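Local coordinates for protein BB_2cx5_001 (Thermus thermophilus, PDB 3RI0) that serves as a computationally designed scaffold presenting a grafted linear HIV epitope, built on a Thermus thermophilus protein of the aminoacyl-tRNA editing domain family, at residues G58-L63 against V79-L84; S65-L70 against D116-G121; P112-E117 against G148-D153. The protein carries 6 engineered substitutions. All blocks are in the same frame, centred on the assembly; numbering follows the deposited sequence.

Contact 1 of 3, residues G58-L63 against V79-L84; sequences GAYLFL and VGTDLL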
ATOM      1  N   GLY A  58     -17.882   6.191  -1.318  1.00 39.07           N
ATOM      2  CA  GLY A  58     -16.698   6.691  -1.992  1.00 34.55           C
ATOM      3  C   GLY A  58     -15.675   5.567  -2.128  1.00 30.67           C
ATOM      4  O   GLY A  58     -16.040   4.398  -2.086  1.00 30.99           O
ATOM      5  N   ALA A  59     -14.402   5.908  -2.301  1.00 27.24           N
ATOM      6  CA  ALA A  59     -13.353   4.894  -2.424  1.00 24.31           C
ATOM      7  C   ALA A  59     -12.566   4.726  -1.114  1.00 22.18           C
ATOM      8  O   ALA A  59     -12.424   5.678  -0.350  1.00 20.40           O
ATOM      9  CB  ALA A  59     -12.415   5.268  -3.542  1.00 23.25           C
ATOM     10  N   TYR A  60     -12.068   3.519  -0.854  1.00 20.44           N
ATOM     11  CA  TYR A  60     -11.292   3.276   0.366  1.00 19.83           C
ATOM     12  C   TYR A  60      -9.965   2.574   0.078  1.00 18.69           C
ATOM     13  O   TYR A  60      -9.802   1.925  -0.965  1.00 17.00           O
ATOM     14  CB  TYR A  60     -12.084   2.438   1.367  1.00 22.54           C
ATOM     15  CG  TYR A  60     -13.526   2.842   1.498  1.00 27.90           C
ATOM     16  CD1 TYR A  60     -14.463   2.450   0.542  1.00 29.93           C
ATOM     17  CD2 TYR A  60     -13.962   3.624   2.569  1.00 29.35           C
ATOM     18  CE1 TYR A  60     -15.795   2.823   0.644  1.00 30.68           C
ATOM     19  CE2 TYR A  60     -15.299   4.006   2.679  1.00 33.01           C
ATOM     20  CZ  TYR A  60     -16.207   3.597   1.709  1.00 33.01           C
ATOM     21  OH  TYR A  60     -17.528   3.962   1.811  1.00 37.57           O
ATOM     22  N   LEU A  61      -9.039   2.677   1.031  1.00 17.36           N
ATOM     23  CA  LEU A  61      -7.720   2.084   0.882  1.00 17.46           C
ATOM     24  C   LEU A  61      -7.475   0.984   1.917  1.00 18.13           C
ATOM     25  O   LEU A  61      -7.730   1.168   3.110  1.00 18.73           O
ATOM     26  CB  LEU A  61      -6.650   3.172   1.035  1.00 14.82           C
ATOM     27  CG  LEU A  61      -5.304   3.073   0.306  1.00 17.11           C
ATOM     28  CD1 LEU A  61      -4.213   3.404   1.292  1.00 16.72           C
ATOM     29  CD2 LEU A  61      -5.074   1.701  -0.305  1.00 15.51           C
ATOM     30  N   PHE A  62      -6.970  -0.158   1.460  1.00 17.48           N
ATOM     31  CA  PHE A  62      -6.676  -1.261   2.366  1.00 16.76           C
ATOM     32  C   PHE A  62      -5.227  -1.712   2.234  1.00 17.81           C
ATOM     33  O   PHE A  62      -4.780  -2.107   1.166  1.00 18.32           O
ATOM     34  CB  PHE A  62      -7.621  -2.431   2.108  1.00 15.04           C
ATOM     35  CG  PHE A  62      -9.063  -2.110   2.390  1.00 14.55           C
ATOM     36  CD1 PHE A  62      -9.875  -1.575   1.393  1.00 14.97           C
ATOM     37  CD2 PHE A  62      -9.608  -2.333   3.652  1.00 14.32           C
ATOM     38  CE1 PHE A  62     -11.221  -1.261   1.647  1.00 15.43           C
ATOM     39  CE2 PHE A  62     -10.954  -2.021   3.924  1.00 16.64           C
ATOM     40  CZ  PHE A  62     -11.758  -1.489   2.914  1.00 15.81           C
ATOM     41  N   LEU A  63      -4.500  -1.640   3.341  1.00 17.60           N
ATOM     42  CA  LEU A  63      -3.093  -2.024   3.375  1.00 18.71           C
ATOM     43  C   LEU A  63      -3.039  -3.447   3.945  1.00 20.77           C
ATOM     44  O   LEU A  63      -3.307  -3.666   5.132  1.00 20.17           O
ATOM     45  CB  LEU A  63      -2.334  -1.037   4.256  1.00 17.85           C
ATOM     46  CG  LEU A  63      -2.680   0.403   3.867  1.00 17.71           C
ATOM     47  CD1 LEU A  63      -2.097   1.373   4.871  1.00 18.72           C
ATOM     48  CD2 LEU A  63      -2.158   0.694   2.467  1.00 18.83           C
ATOM     49  N   VAL A  79     -16.600  -1.019   6.374  1.00 32.32           N
ATOM     50  CA  VAL A  79     -16.833   0.170   5.574  1.00 33.40           C
ATOM     51  C   VAL A  79     -18.324   0.547   5.649  1.00 33.86           C
ATOM     52  O   VAL A  79     -18.686   1.731   5.649  1.00 32.09           O
ATOM     53  CB  VAL A  79     -16.365  -0.106   4.111  1.00 33.55           C
ATOM     54  CG1 VAL A  79     -17.527  -0.080   3.147  1.00 35.05           C
ATOM     55  CG2 VAL A  79     -15.301   0.881   3.726  1.00 35.26           C
ATOM     56  N   GLY A  80     -19.180  -0.468   5.729  1.00 32.37           N
ATOM     57  CA  GLY A  80     -20.612  -0.230   5.825  1.00 32.60           C
ATOM     58  C   GLY A  80     -21.351  -0.176   4.498  1.00 33.40           C
ATOM     59  O   GLY A  80     -22.475   0.322   4.445  1.00 34.03           O
ATOM     60  N   THR A  81     -20.724  -0.663   3.429  1.00 32.87           N
ATOM     61  CA  THR A  81     -21.351  -0.664   2.112  1.00 33.73           C
ATOM     62  C   THR A  81     -20.677  -1.726   1.263  1.00 33.72           C
ATOM     63  O   THR A  81     -19.573  -2.158   1.582  1.00 33.58           O
ATOM     64  CB  THR A  81     -21.198   0.703   1.410  1.00 33.95           C
ATOM     65  OG1 THR A  81     -22.183   0.821   0.378  1.00 33.67           O
ATOM     66  CG2 THR A  81     -19.805   0.839   0.794  1.00 33.14           C
ATOM     67  N   ASP A  82     -21.331  -2.151   0.190  1.00 35.23           N
ATOM     68  CA  ASP A  82     -20.734  -3.162  -0.660  1.00 37.02           C
ATOM     69  C   ASP A  82     -19.533  -2.540  -1.341  1.00 36.05           C
ATOM     70  O   ASP A  82     -19.530  -1.351  -1.646  1.00 37.62           O
ATOM     71  CB  ASP A  82     -21.721  -3.675  -1.708  1.00 39.72           C
ATOM     72  CG  ASP A  82     -21.639  -5.180  -1.884  1.00 43.48           C
ATOM     73  OD1 ASP A  82     -20.538  -5.743  -1.703  1.00 45.77           O
ATOM     74  OD2 ASP A  82     -22.673  -5.806  -2.211  1.00 46.25           O
ATOM     75  N   LEU A  83     -18.501  -3.339  -1.563  1.00 34.43           N
ATOM     76  CA  LEU A  83     -17.303  -2.847  -2.206  1.00 32.81           C
ATOM     77  C   LEU A  83     -17.029  -3.617  -3.468  1.00 32.18           C
ATOM     78  O   LEU A  83     -17.128  -4.845  -3.496  1.00 31.70           O
ATOM     79  CB  LEU A  83     -16.100  -3.013  -1.288  1.00 32.41           C
ATOM     80  CG  LEU A  83     -16.196  -2.305   0.051  1.00 32.54           C
ATOM     81  CD1 LEU A  83     -14.984  -2.640   0.879  1.00 31.49           C
ATOM     82  CD2 LEU A  83     -16.316  -0.805  -0.170  1.00 34.40           C
ATOM     83  N   LEU A  84     -16.698  -2.905  -4.530  1.00 32.39           N
ATOM     84  CA  LEU A  84     -16.346  -3.620  -5.719  1.00 33.06           C
ATOM     85  C   LEU A  84     -15.041  -3.187  -6.321  1.00 30.96           C
ATOM     86  O   LEU A  84     -14.531  -2.083  -6.097  1.00 28.56           O
ATOM     87  CB  LEU A  84     -17.460  -3.587  -6.763  1.00 36.60           C
ATOM     88  CG  LEU A  84     -18.076  -4.998  -6.824  1.00 38.37           C
ATOM     89  CD1 LEU A  84     -19.187  -5.054  -7.863  1.00 38.11           C
ATOM     90  CD2 LEU A  84     -16.975  -6.025  -7.135  1.00 37.62           C
TER
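Y60 and F62 pack against V79, T81 and L83, where strand 59-65 lies on the turn that leaves helix 72-79 within the aminoacyl-tRNA editing domain. V79 ends helix 72-79. G80 leaves helical angles with positive phi, and T81 and L83 follow on the way to strand 84-85. The contact is apolar and largely buried.

One CH-pi interaction is present. V79 and Y60 reach toward each other tip to tip, and V79 CG2 sits over the centre of the Y60 ring, 10° off the ring normal. Y60 CG is anti to the carbonyl carbon (chi1 -43°), on the side of the backbone N.

The remaining packing is methyl against ring. L83 divides its two methyls between the aromatic residues. Its side chain crosses that of Y60 at about a right angle and brings CD2 to 3.8 Å from Y60 CE1. Its other methyl, CD1, lies 4.0 Å from F62 CZ, in a tip-to-tip approach. V79 CG2 also lies 4.3 Å from F62 CZ. Both F62 and L83 touch A75 of helix 72-79, while the F62 ring meets that of Y114 with planes at about 20°.

Polar groups play a small part. T81 OG1 has a weak hydrogen bond to S56 OG. Y60 OH is buried by the contact without a polar partner in the model, and T81 CG2 lies 4.0 Å from this Y60 OH.

Contact 2 of 3, residues S65-L70 against D116-G121; sequences SGKNRL and DEDLLG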
ATOM      1  N   SER A  65      -1.057  -7.308   4.453  1.00 21.90           N
ATOM      2  CA  SER A  65       0.213  -8.005   4.541  1.00 22.43           C
ATOM      3  C   SER A  65       0.401  -8.781   3.239  1.00 22.99           C
ATOM      4  O   SER A  65      -0.564  -9.249   2.641  1.00 23.40           O
ATOM      5  CB  SER A  65       0.207  -8.973   5.722  1.00 21.86           C
ATOM      6  OG  SER A  65       1.375  -9.777   5.717  1.00 22.66           O
ATOM      7  N   GLY A  66       1.641  -8.912   2.794  1.00 22.88           N
ATOM      8  CA  GLY A  66       1.890  -9.657   1.577  1.00 23.51           C
ATOM      9  C   GLY A  66       1.540 -11.135   1.712  1.00 23.77           C
ATOM     10  O   GLY A  66       1.352 -11.820   0.718  1.00 24.84           O
ATOM     11  N   LYS A  67       1.422 -11.627   2.939  1.00 24.92           N
ATOM     12  CA  LYS A  67       1.107 -13.041   3.150  1.00 26.60           C
ATOM     13  C   LYS A  67      -0.381 -13.288   3.401  1.00 27.17           C
ATOM     14  O   LYS A  67      -0.762 -14.382   3.837  1.00 27.78           O
ATOM     15  CB  LYS A  67       1.883 -13.583   4.348  1.00 25.69           C
ATOM     16  CG  LYS A  67       1.237 -13.187   5.662  1.00 27.05           C
ATOM     17  CD  LYS A  67       2.059 -13.570   6.872  1.00 27.84           C
ATOM     18  CE  LYS A  67       1.472 -12.910   8.100  1.00 28.91           C
ATOM     19  NZ  LYS A  67       2.320 -13.051   9.303  1.00 29.34           N
ATOM     20  N   ASN A  68      -1.216 -12.277   3.161  1.00 25.16           N
ATOM     21  CA  ASN A  68      -2.654 -12.434   3.369  1.00 25.35           C
ATOM     22  C   ASN A  68      -3.434 -11.927   2.174  1.00 26.86           C
ATOM     23  O   ASN A  68      -2.946 -11.123   1.391  1.00 28.15           O
ATOM     24  CB  ASN A  68      -3.149 -11.648   4.590  1.00 22.00           C
ATOM     25  CG  ASN A  68      -2.445 -12.037   5.881  1.00 21.63           C
ATOM     26  OD1 ASN A  68      -2.129 -13.207   6.112  1.00 22.17           O
ATOM     27  ND2 ASN A  68      -2.221 -11.051   6.746  1.00 17.73           N
ATOM     28  N   ARG A  69      -4.659 -12.405   2.026  1.00 28.28           N
ATOM     29  CA  ARG A  69      -5.502 -11.908   0.958  1.00 31.59           C
ATOM     30  C   ARG A  69      -6.703 -11.271   1.665  1.00 30.70           C
ATOM     31  O   ARG A  69      -7.203 -11.785   2.670  1.00 29.16           O
ATOM     32  CB  ARG A  69      -5.881 -13.022  -0.037  1.00 35.33           C
ATOM     33  CG  ARG A  69      -6.506 -14.282   0.532  1.00 39.17           C
ATOM     34  CD  ARG A  69      -5.957 -15.576  -0.131  1.00 43.67           C
ATOM     35  NE  ARG A  69      -5.196 -15.375  -1.372  1.00 46.88           N
ATOM     36  CZ  ARG A  69      -4.701 -16.367  -2.114  1.00 48.50           C
ATOM     37  NH1 ARG A  69      -4.884 -17.630  -1.751  1.00 48.82           N
ATOM     38  NH2 ARG A  69      -4.004 -16.097  -3.210  1.00 49.69           N
ATOM     39  N   LEU A  70      -7.112 -10.112   1.163  1.00 30.34           N
ATOM     40  CA  LEU A  70      -8.205  -9.348   1.744  1.00 29.83           C
ATOM     41  C   LEU A  70      -9.564 -10.039   1.807  1.00 29.05           C
ATOM     42  O   LEU A  70     -10.086 -10.498   0.794  1.00 27.76           O
ATOM     43  CB  LEU A  70      -8.372  -8.032   0.990  1.00 30.36           C
ATOM     44  CG  LEU A  70      -9.481  -7.133   1.540  1.00 29.75           C
ATOM     45  CD1 LEU A  70      -9.118  -6.665   2.954  1.00 28.33           C
ATOM     46  CD2 LEU A  70      -9.670  -5.946   0.620  1.00 30.34           C
ATOM     47  N   ASP A 116      -4.116  -3.906   7.881  1.00 20.83           N
ATOM     48  CA  ASP A 116      -4.105  -5.319   8.266  1.00 20.77           C
ATOM     49  C   ASP A 116      -3.318  -5.422   9.565  1.00 22.23           C
ATOM     50  O   ASP A 116      -2.109  -5.183   9.563  1.00 20.53           O
ATOM     51  CB  ASP A 116      -3.384  -6.120   7.170  1.00 19.43           C
ATOM     52  CG  ASP A 116      -3.275  -7.613   7.471  1.00 18.90           C
ATOM     53  OD1 ASP A 116      -3.352  -8.023   8.654  1.00 16.33           O
ATOM     54  OD2 ASP A 116      -3.092  -8.380   6.496  1.00 17.15           O
ATOM     55  N   GLU A 117      -3.988  -5.790  10.656  1.00 23.17           N
ATOM     56  CA  GLU A 117      -3.311  -5.893  11.957  1.00 23.71           C
ATOM     57  C   GLU A 117      -2.031  -6.722  11.952  1.00 23.50           C
ATOM     58  O   GLU A 117      -1.146  -6.498  12.778  1.00 24.21           O
ATOM     59  CB  GLU A 117      -4.271  -6.423  13.036  1.00 24.33           C
ATOM     60  CG  GLU A 117      -5.127  -7.636  12.650  1.00 26.92           C
ATOM     61  CD  GLU A 117      -6.004  -8.110  13.819  1.00 29.86           C
ATOM     62  OE1 GLU A 117      -6.666  -7.268  14.470  1.00 28.61           O
ATOM     63  OE2 GLU A 117      -6.026  -9.328  14.085  1.00 31.18           O
ATOM     64  N   ASP A 118      -1.913  -7.668  11.026  1.00 24.90           N
ATOM     65  CA  ASP A 118      -0.707  -8.490  10.954  1.00 25.79           C
ATOM     66  C   ASP A 118       0.536  -7.679  10.609  1.00 25.63           C
ATOM     67  O   ASP A 118       1.653  -8.110  10.883  1.00 24.98           O
ATOM     68  CB  ASP A 118      -0.878  -9.626   9.940  1.00 27.03           C
ATOM     69  CG  ASP A 118      -1.814 -10.723  10.439  1.00 27.96           C
ATOM     70  OD1 ASP A 118      -2.279 -10.640  11.601  1.00 29.12           O
ATOM     71  OD2 ASP A 118      -2.085 -11.667   9.668  1.00 24.53           O
ATOM     72  N   LEU A 119       0.357  -6.508  10.007  1.00 25.32           N
ATOM     73  CA  LEU A 119       1.503  -5.670   9.653  1.00 26.05           C
ATOM     74  C   LEU A 119       2.178  -5.090  10.898  1.00 25.81           C
ATOM     75  O   LEU A 119       3.386  -4.850  10.894  1.00 24.95           O
ATOM     76  CB  LEU A 119       1.070  -4.537   8.715  1.00 23.98           C
ATOM     77  CG  LEU A 119       0.762  -4.942   7.269  1.00 25.15           C
ATOM     78  CD1 LEU A 119       0.209  -3.753   6.496  1.00 23.34           C
ATOM     79  CD2 LEU A 119       2.036  -5.456   6.607  1.00 25.50           C
ATOM     80  N   LEU A 120       1.408  -4.883  11.964  1.00 27.39           N
ATOM     81  CA  LEU A 120       1.967  -4.338  13.204  1.00 28.62           C
ATOM     82  C   LEU A 120       2.883  -5.392  13.827  1.00 28.29           C
ATOM     83  O   LEU A 120       3.626  -5.116  14.768  1.00 27.68           O
ATOM     84  CB  LEU A 120       0.851  -3.987  14.193  1.00 29.49           C
ATOM     85  CG  LEU A 120      -0.309  -3.098  13.731  1.00 28.97           C
ATOM     86  CD1 LEU A 120      -1.273  -2.892  14.881  1.00 28.77           C
ATOM     87  CD2 LEU A 120       0.211  -1.767  13.242  1.00 29.95           C
ATOM     88  N   GLY A 121       2.836  -6.598  13.266  1.00 28.90           N
ATOM     89  CA  GLY A 121       3.640  -7.697  13.767  1.00 27.47           C
ATOM     90  C   GLY A 121       5.129  -7.647  13.468  1.00 27.75           C
ATOM     91  O   GLY A 121       5.871  -8.529  13.905  1.00 27.34           O
TER
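N68 ND2 bridges two carboxylates, giving one N-H to D116 OD2 and one to D118 OD2. D116 OD2 lies in the amide plane and receives ND2 of N68 on its syn lone pair, at 2.8 Å. The amide and this carboxylate are turned 32° apart. D118 OD2 is tilted from the amide plane and takes N68 ND2 at 3.0 Å, on the anti side but out of the carboxylate plane. Here the two planes are 62° apart.

A second donor, S65 N, meets D116 OD2 at 3.1 Å from above the carboxylate plane. The other oxygen, D116 OD1, is also met from out of the plane, by D118 N at 2.8 Å. That bond makes an Asx turn at the start of the 3-10 segment 117-121. CG of D116 is anti to its backbone N (chi1 179°), which sets the carboxyl carbon beside the type I beta turn S65-N68.

S65 and L119 add apolar packing, with L119 CD2 3.8 Å from S65 CA. S65 OG bonds to G45 O outside the contact.

The contact thus joins two loops through two carboxylates, with three N-H groups gripping D116 and fixing its rotation. K67 NZ stays 4.6 Å from D118 OD2, and K155 NZ makes a weak, long ion pair with the same oxygen. These lysines would be expected to offset part of the negative charge that D116 and D118 bring together.

Contact 3 of 3, residues P112-E117 against G148-D153; sequences PAYLDE and GAQVAD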
ATOM      1  N   PRO A 112      -9.833   7.151   2.778  1.00 18.58           N
ATOM      2  CA  PRO A 112      -9.938   6.659   4.157  1.00 17.44           C
ATOM      3  C   PRO A 112      -9.146   5.347   4.104  1.00 17.93           C
ATOM      4  O   PRO A 112      -9.240   4.638   3.101  1.00 15.34           O
ATOM      5  CB  PRO A 112     -11.428   6.403   4.328  1.00 18.17           C
ATOM      6  CG  PRO A 112     -12.072   7.370   3.351  1.00 20.49           C
ATOM      7  CD  PRO A 112     -11.157   7.301   2.152  1.00 17.90           C
ATOM      8  N   ALA A 113      -8.373   5.016   5.141  1.00 16.33           N
ATOM      9  CA  ALA A 113      -7.593   3.786   5.074  1.00 17.77           C
ATOM     10  C   ALA A 113      -7.690   2.822   6.249  1.00 19.74           C
ATOM     11  O   ALA A 113      -8.047   3.201   7.367  1.00 19.13           O
ATOM     12  CB  ALA A 113      -6.135   4.122   4.818  1.00 15.21           C
ATOM     13  N   TYR A 114      -7.354   1.563   5.969  1.00 19.99           N
ATOM     14  CA  TYR A 114      -7.360   0.503   6.969  1.00 20.45           C
ATOM     15  C   TYR A 114      -6.073  -0.304   6.877  1.00 20.89           C
ATOM     16  O   TYR A 114      -5.527  -0.503   5.791  1.00 21.86           O
ATOM     17  CB  TYR A 114      -8.583  -0.382   6.775  1.00 23.24           C
ATOM     18  CG  TYR A 114      -9.858   0.420   6.867  1.00 26.96           C
ATOM     19  CD1 TYR A 114     -10.321   1.157   5.776  1.00 28.05           C
ATOM     20  CD2 TYR A 114     -10.561   0.503   8.064  1.00 27.86           C
ATOM     21  CE1 TYR A 114     -11.459   1.956   5.874  1.00 29.25           C
ATOM     22  CE2 TYR A 114     -11.693   1.299   8.175  1.00 29.62           C
ATOM     23  CZ  TYR A 114     -12.138   2.024   7.082  1.00 30.37           C
ATOM     24  OH  TYR A 114     -13.264   2.802   7.198  1.00 31.36           O
ATOM     25  N   LEU A 115      -5.588  -0.772   8.023  1.00 20.36           N
ATOM     26  CA  LEU A 115      -4.335  -1.517   8.080  1.00 19.93           C
ATOM     27  C   LEU A 115      -4.437  -2.907   8.696  1.00 19.90           C
ATOM     28  O   LEU A 115      -4.778  -3.060   9.870  1.00 18.39           O
ATOM     29  CB  LEU A 115      -3.295  -0.699   8.857  1.00 20.01           C
ATOM     30  CG  LEU A 115      -1.890  -1.285   9.058  1.00 21.43           C
ATOM     31  CD1 LEU A 115      -0.938  -0.673   8.067  1.00 21.82           C
ATOM     32  CD2 LEU A 115      -1.395  -0.982  10.457  1.00 23.48           C
ATOM     33  N   ASP A 116      -4.116  -3.906   7.881  1.00 20.83           N
ATOM     34  CA  ASP A 116      -4.105  -5.319   8.266  1.00 20.77           C
ATOM     35  C   ASP A 116      -3.318  -5.422   9.565  1.00 22.23           C
ATOM     36  O   ASP A 116      -2.109  -5.183   9.563  1.00 20.53           O
ATOM     37  CB  ASP A 116      -3.384  -6.120   7.170  1.00 19.43           C
ATOM     38  CG  ASP A 116      -3.275  -7.613   7.471  1.00 18.90           C
ATOM     39  OD1 ASP A 116      -3.352  -8.023   8.654  1.00 16.33           O
ATOM     40  OD2 ASP A 116      -3.092  -8.380   6.496  1.00 17.15           O
ATOM     41  N   GLU A 117      -3.988  -5.790  10.656  1.00 23.17           N
ATOM     42  CA  GLU A 117      -3.311  -5.893  11.957  1.00 23.71           C
ATOM     43  C   GLU A 117      -2.031  -6.722  11.952  1.00 23.50           C
ATOM     44  O   GLU A 117      -1.146  -6.498  12.778  1.00 24.21           O
ATOM     45  CB  GLU A 117      -4.271  -6.423  13.036  1.00 24.33           C
ATOM     46  CG  GLU A 117      -5.127  -7.636  12.650  1.00 26.92           C
ATOM     47  CD  GLU A 117      -6.004  -8.110  13.819  1.00 29.86           C
ATOM     48  OE1 GLU A 117      -6.666  -7.268  14.470  1.00 28.61           O
ATOM     49  OE2 GLU A 117      -6.026  -9.328  14.085  1.00 31.18           O
ATOM     50  N   GLY A 148      -2.716   7.557   8.298  1.00 20.85           N
ATOM     51  CA  GLY A 148      -3.804   7.880   9.206  1.00 20.48           C
ATOM     52  C   GLY A 148      -4.775   6.712   9.167  1.00 22.09           C
ATOM     53  O   GLY A 148      -5.981   6.859   9.382  1.00 20.39           O
ATOM     54  N   ALA A 149      -4.232   5.532   8.880  1.00 21.44           N
ATOM     55  CA  ALA A 149      -5.040   4.332   8.781  1.00 23.03           C
ATOM     56  C   ALA A 149      -5.539   3.825  10.130  1.00 23.78           C
ATOM     57  O   ALA A 149      -4.916   4.035  11.175  1.00 25.23           O
ATOM     58  CB  ALA A 149      -4.251   3.233   8.085  1.00 22.81           C
ATOM     59  N   GLN A 150      -6.671   3.146  10.087  1.00 23.38           N
ATOM     60  CA  GLN A 150      -7.256   2.568  11.272  1.00 25.17           C
ATOM     61  C   GLN A 150      -6.810   1.108  11.261  1.00 24.88           C
ATOM     62  O   GLN A 150      -6.903   0.436  10.240  1.00 24.93           O
ATOM     63  CB  GLN A 150      -8.774   2.663  11.185  1.00 26.02           C
ATOM     64  CG  GLN A 150      -9.544   1.765  12.128  1.00 30.15           C
ATOM     65  CD  GLN A 150     -11.036   1.992  12.002  1.00 33.43           C
ATOM     66  OE1 GLN A 150     -11.532   3.077  12.319  1.00 35.02           O
ATOM     67  NE2 GLN A 150     -11.759   0.983  11.525  1.00 35.27           N
ATOM     68  N   VAL A 151      -6.278   0.637  12.381  1.00 25.23           N
ATOM     69  CA  VAL A 151      -5.833  -0.746  12.518  1.00 24.17           C
ATOM     70  C   VAL A 151      -7.061  -1.634  12.434  1.00 24.64           C
ATOM     71  O   VAL A 151      -8.107  -1.306  12.993  1.00 26.96           O
ATOM     72  CB  VAL A 151      -5.127  -0.982  13.880  1.00 24.40           C
ATOM     73  CG1 VAL A 151      -5.021  -2.456  14.160  1.00 23.53           C
ATOM     74  CG2 VAL A 151      -3.748  -0.356  13.870  1.00 22.37           C
ATOM     75  N   ALA A 152      -6.946  -2.759  11.734  1.00 25.06           N
ATOM     76  CA  ALA A 152      -8.091  -3.649  11.594  1.00 23.08           C
ATOM     77  C   ALA A 152      -7.773  -5.093  11.230  1.00 23.23           C
ATOM     78  O   ALA A 152      -6.681  -5.424  10.765  1.00 22.81           O
ATOM     79  CB  ALA A 152      -9.061  -3.074  10.563  1.00 23.17           C
ATOM     80  N   ASP A 153      -8.759  -5.950  11.454  1.00 23.61           N
ATOM     81  CA  ASP A 153      -8.654  -7.360  11.136  1.00 25.62           C
ATOM     82  C   ASP A 153      -9.254  -7.450   9.733  1.00 25.79           C
ATOM     83  O   ASP A 153     -10.469  -7.292   9.562  1.00 24.53           O
ATOM     84  CB  ASP A 153      -9.468  -8.168  12.154  1.00 27.13           C
ATOM     85  CG  ASP A 153      -9.799  -9.545  11.660  1.00 27.66           C
ATOM     86  OD1 ASP A 153      -8.881 -10.234  11.164  1.00 28.88           O
ATOM     87  OD2 ASP A 153     -10.976  -9.941  11.764  1.00 29.13           O
TER
HETATM   88  O   HOH W   1     -14.612   2.352  10.044  1.00 44.51           O
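A113, L115 and E117 bond to Q150 and A152 as parallel strands, whose short axes approach to 4.5 Å at 40°, through four backbone hydrogen bonds, Q150 N to A113 O, L115 N to Q150 O, A152 N to L115 O, and E117 N to A152 O at 2.7 Å, in the usual parallel pattern where L115 on one strand and Q150 and A152 on the other each use both N and O.

Y114 and Q150 are directly paired and lie side by side, pointing the same way. Q150 NE2 is at the edge of the Y114 ring, 3.4 Å from CE2, with the amide plane 86° from the ring plane. The Q150 CG is anti to its backbone N (chi1 163°), and the chain, extended beyond CG, runs beside the ring and brings NE2 to its edge. A water bonds to Y114 OH and weakly accepts from Q150 NE2.

L115 and V151 are paired on the other face of the sheet. Their side chains cross obliquely, L115 CD2 to V151 CG2 at 4.2 Å. Nearby, A113 CB touches A149 CB at 3.9 Å. At the far end the chain of E117 packs on D153. Their carboxylates are like charges placed close together, but D153 also has a salt bridge to K74.

The pair is sandwiched by helices. L115, A149 and V151 pack on L144 of helix 140-147, while Y114, Q150 and A152 touch L78 of helix 72-79. Strand 113-116 also pairs in parallel with strand 59-65.

In the fold
Contacts 1 and 3 share one sheet, in which strand 113-116 pairs with both 59-65 and 150-152. Their centres are 12 Å apart, and F62 CE2 meets Y114 CD1 at 3.7 Å. Contact 2 lies where strands 59-65 and 113-116 run out into loops. Its centre is 10 Å from that of contact 3 and 17 Å from that of contact 1. D116 and E117 belong to both contacts 2 and 3. L63 O and D116 N, 2.9 Å apart, probably bond and tie contact 1 to the other two. Helix 72-79 links loop 65-70 of contact 2 to V79 of contact 1. A bound glycerol, probably from crystallisation, lies about 3 Å from the V151 side chain.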